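Local coordinates for kinesin-like protein KAR3 (Saccharomyces cerevisiae, PDB 1F9V) that probably hydrolyses ATP to drive force-producing movement along microtubules, as a kinesin motor domain, here with ADP and magnesium bound, at residues V42-N47 and E327-L332. The protein carries 2 engineered substitutions. Numbering follows the deposited sequence.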
loop_
_atom_site.group_PDB
_atom_site.type_symbol
_atom_site.label_atom_id
_atom_site.label_comp_id
_atom_site.label_asym_id
_atom_site.label_seq_id
_atom_site.Cartn_x
_atom_site.Cartn_y
_atom_site.Cartn_z
ATOM N N VAL A 42 16.858 -3.413 15.356
ATOM C CA VAL A 42 16.593 -4.839 15.290
ATOM C C VAL A 42 17.895 -5.577 15.541
ATOM O O VAL A 42 18.910 -5.292 14.908
ATOM C CB VAL A 42 16.039 -5.248 13.895
ATOM C CG1 VAL A 42 15.835 -6.755 13.830
ATOM C CG2 VAL A 42 14.730 -4.522 13.624
ATOM N N THR A 43 17.859 -6.529 16.464
ATOM C CA THR A 43 19.044 -7.306 16.798
ATOM C C THR A 43 18.734 -8.798 16.862
ATOM O O THR A 43 17.701 -9.202 17.395
ATOM C CB THR A 43 19.612 -6.888 18.161
ATOM O OG1 THR A 43 19.738 -5.465 18.214
ATOM C CG2 THR A 43 20.974 -7.519 18.378
ATOM N N LYS A 44 19.628 -9.612 16.309
ATOM C CA LYS A 44 19.473 -11.061 16.339
ATOM C C LYS A 44 20.363 -11.558 17.476
ATOM O O LYS A 44 21.512 -11.131 17.598
ATOM C CB LYS A 44 19.910 -11.679 15.008
ATOM C CG LYS A 44 18.877 -11.505 13.893
ATOM C CD LYS A 44 19.377 -12.069 12.567
ATOM C CE LYS A 44 19.820 -13.522 12.708
ATOM N NZ LYS A 44 18.908 -14.480 12.023
ATOM N N ILE A 45 19.826 -12.452 18.302
ATOM C CA ILE A 45 20.554 -12.981 19.454
ATOM C C ILE A 45 21.890 -13.648 19.120
ATOM O O ILE A 45 22.818 -13.612 19.927
ATOM C CB ILE A 45 19.664 -13.973 20.260
ATOM C CG1 ILE A 45 20.191 -14.103 21.689
ATOM C CG2 ILE A 45 19.635 -15.330 19.585
ATOM C CD1 ILE A 45 19.337 -14.981 22.577
ATOM N N GLN A 46 21.999 -14.242 17.934
ATOM C CA GLN A 46 23.231 -14.910 17.524
ATOM C C GLN A 46 24.425 -13.959 17.462
ATOM O O GLN A 46 25.571 -14.393 17.508
ATOM C CB GLN A 46 23.043 -15.573 16.159
ATOM C CG GLN A 46 23.065 -14.596 14.994
ATOM C CD GLN A 46 22.874 -15.278 13.653
ATOM O OE1 GLN A 46 23.551 -14.952 12.674
ATOM N NE2 GLN A 46 21.948 -16.232 13.599
ATOM N N ASN A 47 24.149 -12.666 17.337
ATOM C CA ASN A 47 25.192 -11.653 17.275
ATOM C C ASN A 47 24.613 -10.305 17.685
ATOM O O ASN A 47 24.320 -9.454 16.840
ATOM C CB ASN A 47 25.766 -11.558 15.863
ATOM C CG ASN A 47 26.918 -10.579 15.777
ATOM O OD1 ASN A 47 27.615 -10.331 16.769
ATOM N ND2 ASN A 47 27.126 -10.012 14.590
ATOM N N GLU A 327 13.037 -12.440 7.556
ATOM C CA GLU A 327 12.162 -11.818 6.569
ATOM C C GLU A 327 11.847 -10.400 7.009
ATOM O O GLU A 327 11.654 -9.510 6.180
ATOM C CB GLU A 327 10.870 -12.615 6.413
ATOM C CG GLU A 327 10.975 -13.797 5.463
ATOM C CD GLU A 327 11.470 -13.417 4.068
ATOM O OE1 GLU A 327 11.479 -12.215 3.708
ATOM O OE2 GLU A 327 11.851 -14.338 3.324
ATOM N N THR A 328 11.785 -10.189 8.323
ATOM C CA THR A 328 11.513 -8.864 8.855
ATOM C C THR A 328 12.651 -7.936 8.445
ATOM O O THR A 328 12.418 -6.804 8.022
ATOM C CB THR A 328 11.398 -8.887 10.389
ATOM O OG1 THR A 328 10.144 -9.466 10.758
ATOM C CG2 THR A 328 11.478 -7.475 10.956
ATOM N N LEU A 329 13.886 -8.414 8.559
ATOM C CA LEU A 329 15.028 -7.604 8.173
ATOM C C LEU A 329 14.984 -7.336 6.665
ATOM O O LEU A 329 15.365 -6.259 6.206
ATOM C CB LEU A 329 16.333 -8.303 8.580
ATOM C CG LEU A 329 16.656 -8.112 10.075
ATOM C CD1 LEU A 329 17.830 -8.997 10.460
ATOM C CD2 LEU A 329 16.964 -6.648 10.376
ATOM N N ASN A 330 14.507 -8.311 5.900
ATOM C CA ASN A 330 14.392 -8.139 4.452
ATOM C C ASN A 330 13.387 -7.018 4.168
ATOM O O ASN A 330 13.656 -6.116 3.373
ATOM C CB ASN A 330 13.914 -9.435 3.793
ATOM C CG ASN A 330 15.030 -10.461 3.632
ATOM O OD1 ASN A 330 16.218 -10.127 3.677
ATOM N ND2 ASN A 330 14.648 -11.715 3.439
ATOM N N SER A 331 12.239 -7.073 4.839
ATOM C CA SER A 331 11.189 -6.070 4.662
ATOM C C SER A 331 11.645 -4.665 5.053
ATOM O O SER A 331 11.308 -3.686 4.386
ATOM C CB SER A 331 9.949 -6.446 5.482
ATOM O OG SER A 331 9.306 -7.592 4.956
ATOM N N LEU A 332 12.409 -4.560 6.137
ATOM C CA LEU A 332 12.888 -3.261 6.589
ATOM C C LEU A 332 13.928 -2.718 5.623
ATOM O O LEU A 332 14.051 -1.504 5.447
ATOM C CB LEU A 332 13.468 -3.367 8.008
ATOM C CG LEU A 332 12.405 -3.607 9.091
ATOM C CD1 LEU A 332 13.072 -3.936 10.424
ATOM C CD2 LEU A 332 11.527 -2.369 9.225
#
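In V42 the first torsion, 177°, sets CG1 anti to the backbone N and CG2 anti to the carbonyl carbon, giving the valine one methyl for each of two leucines. L329 has CG anti to its carbonyl carbon (chi1 -80°) and reaches out from the helix with both methyls. Its CD2 lies 3.6 Å from V42 CG1 and also touches V42 CB, the valine and leucine lying alongside each other and pointing opposite ways. The second methyl, L329 CD1, meets the aliphatic part of K44, 4.0 Å from its CD. K44 then bends at its last two torsions, and NZ is hydrogen-bonded to N326 OD1, in the first turn of the same helix. One turn beyond L329, L332 CD1 sits 3.7 Å from V42 CG2. An alanine in place of L329 would probably take from V42 CG1 and K44 CD their apolar contact with this residue, leaving a gap between strand and helix. This largely buried apolar packing sets the end of strand 38-44, the middle strand of a small three-stranded antiparallel sheet, against helix 325-338; L332 also meets F54 and F56 on the adjoining strand 51-56, while T328 and S331 touch strand 311-318 of the main sheet.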